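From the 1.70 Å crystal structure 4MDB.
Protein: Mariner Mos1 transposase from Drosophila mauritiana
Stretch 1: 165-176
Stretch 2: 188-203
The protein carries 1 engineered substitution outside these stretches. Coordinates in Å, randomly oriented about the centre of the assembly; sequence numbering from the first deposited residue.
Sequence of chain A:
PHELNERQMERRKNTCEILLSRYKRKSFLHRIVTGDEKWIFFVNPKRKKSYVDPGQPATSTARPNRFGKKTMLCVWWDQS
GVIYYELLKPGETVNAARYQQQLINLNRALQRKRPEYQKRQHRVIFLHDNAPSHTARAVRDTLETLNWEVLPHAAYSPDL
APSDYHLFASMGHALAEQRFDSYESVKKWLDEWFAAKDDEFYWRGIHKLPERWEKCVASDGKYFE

Stretch 1 165-176: YHLFASMGHALA
Stretch 2, residues 188-203: KWLDEWFAAKDDEFYW

The first stretch is helical for nearly all its length, continuing a helix that begins earlier in the chain, with a wider pi-type turn at 165-168. In the second, a helix already under way at Lys188 gives way around Lys197 and Asp198 to another that runs on past Trp203. Lys197 and Asp198 are extended, with psi of 134° and 159°. Between N-to-C directions, the first helix makes 124° with the Lys188 helix, axes 11.9 Å apart at closest approach, and 127° with the later one, at 10.9 Å. Each pair thus runs more antiparallel than parallel. In register, Leu167 CA lies 8.0 Å from Tyr202 CA. Met171 CA lies 8.2 Å from Trp193 CA. Leu175 CA lies 9.2 Å from Trp189 CA. The contact buries 568 Å², counting both sides, and is mostly apolar.

Three knobs define the fit. Leu167 (chi1 t, chi2 p) fills a hollow among Trp193, Phe194, Phe201 and Tyr202. Leu167 CD1 is 3.8 Å from Trp193 CZ3 and 4.0 Å from Phe201 CE2. A branched, compact leucine suits a pocket walled by four rings. Met171 (t, t, m) sits among Trp189, Leu190, Trp193 and Phe194. Its long, flexible chain reaches deep: Met171 CE is 3.4 Å from Phe194 CE1, and Met171 SD is 3.9 Å from Leu190 CD2. Met171 CB lies over one face of Trp193, 4.0 Å from the centroid of the six-membered ring.

Trp193 is the returning knob. With chi1 t and chi2 83°, its flat ring enters the space among Leu167, Ser170, Met171 and Ala174. Small residues leave room for it: Ser170 OG meets the ring edge, 3.4 Å from Trp193 CZ2, and Ala174 CB is 3.9 Å from Trp193 NE1.

Trp189 repeats this rotamer one turn earlier, with chi2 84°. Leu175 (m, t) covers one face of its ring, Leu175 CD2 lying 3.4 Å from Trp189 CZ3. At the ring edge are Ala174 CB, 3.6 Å from Trp189 CZ2, and Met171 CG, 3.8 Å from Trp189 CZ3.

Two hydrogen bonds add to the apolar packing. Lys197 (m, m, t, t) extends its amine to Ser170 (chi1 t), and Lys197 NZ donates a hydrogen bond to Ser170 OG at 3.1 Å. His166 (chi1 t, chi2 76°) donates from NE2 to Phe201 O at 2.7 Å, a weak bond with an N-H...O angle of 125°. His166 NE2 also lies over one face of the Phe201 ring (chi1 t, chi2 85°), the planes meeting obliquely at 39°. Within the second stretch, Tyr202 OH (chi1 m) donates to Phe194 O at 2.7 Å, tying its helices together.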

# COMPACT_ATOMS: atom_id res chain seq x y z
N TYR A 165 5.66 -6.35 -1.22
CA TYR A 165 6.16 -7.71 -0.94
C TYR A 165 5.13 -8.81 -0.85
O TYR A 165 5.48 -9.99 -1.01
CB TYR A 165 6.97 -7.70 0.36
CG TYR A 165 6.19 -7.48 1.68
CD1 TYR A 165 5.36 -8.46 2.21
CD2 TYR A 165 6.33 -6.31 2.41
CE1 TYR A 165 4.66 -8.27 3.37
CE2 TYR A 165 5.67 -6.13 3.60
CZ TYR A 165 4.81 -7.09 4.10
OH TYR A 165 4.10 -6.99 5.30
N HIS A 166 3.86 -8.44 -0.70
CA HIS A 166 2.77 -9.36 -0.64
C HIS A 166 1.79 -9.26 -1.80
O HIS A 166 1.67 -10.19 -2.57
CB HIS A 166 2.05 -9.25 0.70
CG HIS A 166 1.11 -10.35 0.98
ND1 HIS A 166 1.52 -11.59 1.37
CD2 HIS A 166 -0.25 -10.40 0.88
CE1 HIS A 166 0.46 -12.37 1.56
NE2 HIS A 166 -0.61 -11.69 1.22
N LEU A 167 1.08 -8.16 -1.92
CA LEU A 167 -0.05 -8.07 -2.84
C LEU A 167 0.40 -8.12 -4.28
O LEU A 167 -0.05 -9.00 -5.06
CB LEU A 167 -0.85 -6.79 -2.56
CG LEU A 167 -2.08 -6.66 -3.49
CD1 LEU A 167 -3.11 -7.68 -3.08
CD2 LEU A 167 -2.69 -5.29 -3.36
N PHE A 168 1.28 -7.22 -4.66
CA PHE A 168 1.76 -7.11 -6.08
C PHE A 168 2.73 -8.25 -6.40
O PHE A 168 2.80 -8.66 -7.54
CB PHE A 168 2.44 -5.81 -6.32
CG PHE A 168 1.53 -4.59 -6.30
CD1 PHE A 168 0.11 -4.68 -6.55
CD2 PHE A 168 2.04 -3.39 -6.01
CE1 PHE A 168 -0.65 -3.55 -6.52
CE2 PHE A 168 1.28 -2.26 -5.96
CZ PHE A 168 -0.12 -2.34 -6.24
N ALA A 169 3.43 -8.81 -5.42
CA ALA A 169 4.29 -10.01 -5.58
C ALA A 169 3.43 -11.17 -6.09
O ALA A 169 3.70 -11.76 -7.14
CB ALA A 169 4.95 -10.37 -4.27
N SER A 170 2.31 -11.42 -5.43
CA SER A 170 1.33 -12.47 -5.85
C SER A 170 0.70 -12.11 -7.18
O SER A 170 0.59 -12.97 -8.07
CB SER A 170 0.21 -12.57 -4.83
OG SER A 170 -0.60 -13.68 -5.09
N MET A 171 0.29 -10.87 -7.33
CA MET A 171 -0.47 -10.38 -8.54
C MET A 171 0.42 -10.42 -9.76
O MET A 171 0.03 -10.83 -10.83
CB MET A 171 -0.93 -8.96 -8.35
CG MET A 171 -1.97 -8.49 -9.37
SD MET A 171 -2.25 -6.75 -9.37
CE MET A 171 -3.14 -6.67 -7.80
N GLY A 172 1.67 -10.04 -9.57
CA GLY A 172 2.58 -10.03 -10.72
C GLY A 172 2.79 -11.37 -11.39
O GLY A 172 2.90 -11.44 -12.63
N HIS A 173 2.82 -12.44 -10.61
CA HIS A 173 2.90 -13.77 -11.20
C HIS A 173 1.70 -14.12 -12.05
O HIS A 173 1.83 -14.69 -13.14
CB HIS A 173 3.18 -14.84 -10.14
CG HIS A 173 4.38 -14.54 -9.31
ND1 HIS A 173 5.62 -14.25 -9.87
CD2 HIS A 173 4.55 -14.45 -7.97
CE1 HIS A 173 6.50 -14.05 -8.92
NE2 HIS A 173 5.88 -14.15 -7.76
N ALA A 174 0.51 -13.77 -11.58
CA ALA A 174 -0.70 -14.07 -12.34
C ALA A 174 -0.80 -13.17 -13.57
O ALA A 174 -1.21 -13.60 -14.63
CB ALA A 174 -1.91 -13.89 -11.46
N LEU A 175 -0.39 -11.91 -13.43
CA LEU A 175 -0.45 -10.96 -14.50
C LEU A 175 0.38 -11.41 -15.68
O LEU A 175 0.03 -11.13 -16.81
CB LEU A 175 0.00 -9.55 -14.13
CG LEU A 175 -1.03 -8.80 -13.31
CD1 LEU A 175 -0.36 -7.57 -12.73
CD2 LEU A 175 -2.21 -8.34 -14.15
N ALA A 176 1.48 -12.09 -15.40
CA ALA A 176 2.45 -12.39 -16.46
C ALA A 176 1.86 -13.37 -17.46
O ALA A 176 2.39 -13.52 -18.54
CB ALA A 176 3.73 -12.95 -15.85
N LYS A 188 -12.07 -6.21 -14.79
CA LYS A 188 -12.65 -7.50 -14.44
C LYS A 188 -11.65 -8.52 -13.89
O LYS A 188 -11.92 -9.24 -12.93
CB LYS A 188 -13.32 -8.17 -15.65
CG LYS A 188 -14.13 -9.42 -15.21
CD LYS A 188 -15.51 -9.00 -14.70
CE LYS A 188 -15.95 -9.78 -13.47
NZ LYS A 188 -16.20 -11.23 -13.75
N TRP A 189 -10.49 -8.62 -14.53
CA TRP A 189 -9.48 -9.53 -14.01
C TRP A 189 -9.16 -9.14 -12.55
O TRP A 189 -9.12 -10.01 -11.66
CB TRP A 189 -8.22 -9.49 -14.87
CG TRP A 189 -7.29 -10.48 -14.45
CD1 TRP A 189 -7.26 -11.78 -14.79
CD2 TRP A 189 -6.19 -10.28 -13.53
NE1 TRP A 189 -6.25 -12.42 -14.16
CE2 TRP A 189 -5.58 -11.52 -13.37
CE3 TRP A 189 -5.73 -9.20 -12.80
CZ2 TRP A 189 -4.48 -11.69 -12.54
CZ3 TRP A 189 -4.63 -9.40 -11.94
CH2 TRP A 189 -4.05 -10.59 -11.83
N LEU A 190 -9.01 -7.84 -12.30
CA LEU A 190 -8.69 -7.43 -10.89
C LEU A 190 -9.83 -7.69 -9.94
O LEU A 190 -9.61 -8.19 -8.85
CB LEU A 190 -8.26 -5.96 -10.82
CG LEU A 190 -6.99 -5.55 -11.50
CD1 LEU A 190 -7.02 -4.08 -11.70
CD2 LEU A 190 -5.78 -5.93 -10.69
N ASP A 191 -11.06 -7.34 -10.32
CA ASP A 191 -12.23 -7.69 -9.50
C ASP A 191 -12.24 -9.14 -9.12
O ASP A 191 -12.37 -9.46 -7.94
CB ASP A 191 -13.55 -7.33 -10.21
CG ASP A 191 -13.78 -5.85 -10.26
OD1 ASP A 191 -13.18 -5.11 -9.44
OD2 ASP A 191 -14.55 -5.41 -11.16
N GLU A 192 -12.06 -10.02 -10.08
CA GLU A 192 -12.08 -11.46 -9.80
C GLU A 192 -10.90 -11.94 -8.93
O GLU A 192 -11.06 -12.76 -8.06
CB GLU A 192 -12.08 -12.35 -11.06
CG GLU A 192 -13.30 -12.32 -11.96
CD GLU A 192 -13.16 -13.30 -13.12
OE1 GLU A 192 -12.80 -14.49 -12.87
OE2 GLU A 192 -13.40 -12.89 -14.29
N TRP A 193 -9.73 -11.39 -9.22
CA TRP A 193 -8.50 -11.83 -8.63
C TRP A 193 -8.54 -11.38 -7.17
O TRP A 193 -8.26 -12.14 -6.27
CB TRP A 193 -7.26 -11.24 -9.37
CG TRP A 193 -5.92 -11.78 -8.84
CD1 TRP A 193 -5.29 -12.97 -9.18
CD2 TRP A 193 -5.10 -11.19 -7.81
NE1 TRP A 193 -4.16 -13.13 -8.42
CE2 TRP A 193 -4.03 -12.06 -7.57
CE3 TRP A 193 -5.20 -10.03 -7.05
CZ2 TRP A 193 -3.00 -11.77 -6.65
CZ3 TRP A 193 -4.21 -9.79 -6.08
CH2 TRP A 193 -3.13 -10.62 -5.93
N PHE A 194 -8.92 -10.14 -6.96
CA PHE A 194 -9.02 -9.65 -5.55
C PHE A 194 -10.01 -10.48 -4.72
O PHE A 194 -9.78 -10.84 -3.56
CB PHE A 194 -9.41 -8.16 -5.49
CG PHE A 194 -8.33 -7.19 -5.94
CD1 PHE A 194 -6.99 -7.35 -5.56
CD2 PHE A 194 -8.67 -6.05 -6.62
CE1 PHE A 194 -6.04 -6.42 -5.96
CE2 PHE A 194 -7.72 -5.11 -7.04
CZ PHE A 194 -6.42 -5.29 -6.69
N ALA A 195 -11.10 -10.87 -5.36
CA ALA A 195 -12.24 -11.44 -4.62
C ALA A 195 -12.01 -12.90 -4.37
O ALA A 195 -12.52 -13.48 -3.39
CB ALA A 195 -13.48 -11.24 -5.46
N ALA A 196 -11.17 -13.50 -5.20
CA ALA A 196 -10.83 -14.90 -5.09
C ALA A 196 -9.84 -15.24 -3.96
O ALA A 196 -9.75 -16.38 -3.54
CB ALA A 196 -10.31 -15.45 -6.42
N LYS A 197 -9.08 -14.24 -3.51
CA LYS A 197 -8.20 -14.41 -2.36
C LYS A 197 -9.05 -14.41 -1.14
O LYS A 197 -9.87 -13.51 -0.98
CB LYS A 197 -7.27 -13.17 -2.23
CG LYS A 197 -6.31 -13.08 -3.39
CD LYS A 197 -5.35 -14.24 -3.43
CE LYS A 197 -4.16 -13.89 -4.32
NZ LYS A 197 -3.31 -15.07 -4.60
N ASP A 198 -8.76 -15.37 -0.27
CA ASP A 198 -9.44 -15.49 1.01
C ASP A 198 -8.98 -14.40 1.96
O ASP A 198 -7.90 -13.82 1.80
CB ASP A 198 -9.14 -16.84 1.63
CG ASP A 198 -9.78 -18.00 0.85
OD1 ASP A 198 -10.75 -17.78 0.06
OD2 ASP A 198 -9.29 -19.13 1.02
N ASP A 199 -9.80 -14.13 2.97
CA ASP A 199 -9.49 -13.14 3.99
C ASP A 199 -8.08 -13.41 4.56
O ASP A 199 -7.32 -12.49 4.86
CB ASP A 199 -10.55 -13.13 5.13
CG ASP A 199 -11.93 -12.65 4.69
OD1 ASP A 199 -12.12 -12.08 3.60
OD2 ASP A 199 -12.88 -12.79 5.50
N GLU A 200 -7.70 -14.68 4.67
CA GLU A 200 -6.44 -15.07 5.29
C GLU A 200 -5.21 -14.56 4.51
O GLU A 200 -4.17 -14.26 5.10
CB GLU A 200 -6.42 -16.60 5.40
CG GLU A 200 -7.46 -17.21 6.37
CD GLU A 200 -9.00 -17.19 5.96
OE1 GLU A 200 -9.84 -17.18 6.84
OE2 GLU A 200 -9.42 -17.21 4.79
N PHE A 201 -5.31 -14.49 3.19
CA PHE A 201 -4.21 -13.98 2.36
C PHE A 201 -3.92 -12.52 2.71
O PHE A 201 -2.74 -12.12 2.78
CB PHE A 201 -4.66 -14.06 0.91
CG PHE A 201 -3.80 -13.32 -0.05
CD1 PHE A 201 -2.66 -13.90 -0.59
CD2 PHE A 201 -4.09 -12.00 -0.40
CE1 PHE A 201 -1.91 -13.20 -1.53
CE2 PHE A 201 -3.33 -11.31 -1.31
CZ PHE A 201 -2.20 -11.90 -1.83
N TYR A 202 -4.98 -11.72 2.89
CA TYR A 202 -4.82 -10.30 3.22
C TYR A 202 -4.26 -10.13 4.62
O TYR A 202 -3.32 -9.33 4.86
CB TYR A 202 -6.13 -9.54 3.03
CG TYR A 202 -6.55 -9.52 1.60
CD1 TYR A 202 -5.92 -8.69 0.68
CD2 TYR A 202 -7.56 -10.36 1.11
CE1 TYR A 202 -6.26 -8.66 -0.65
CE2 TYR A 202 -7.93 -10.30 -0.23
CZ TYR A 202 -7.30 -9.46 -1.11
OH TYR A 202 -7.70 -9.41 -2.47
N TRP A 203 -4.81 -10.94 5.55
CA TRP A 203 -4.35 -10.93 6.92
C TRP A 203 -2.83 -11.26 6.99
O TRP A 203 -2.09 -10.54 7.63
CB TRP A 203 -5.17 -11.88 7.78
CG TRP A 203 -4.94 -11.82 9.25
CD1 TRP A 203 -5.59 -11.02 10.13
CD2 TRP A 203 -3.95 -12.49 9.96
NE1 TRP A 203 -5.08 -11.18 11.40
CE2 TRP A 203 -4.05 -12.07 11.32
CE3 TRP A 203 -3.00 -13.41 9.62
CZ2 TRP A 203 -3.21 -12.58 12.30
CZ3 TRP A 203 -2.14 -13.93 10.66
CH2 TRP A 203 -2.24 -13.48 11.91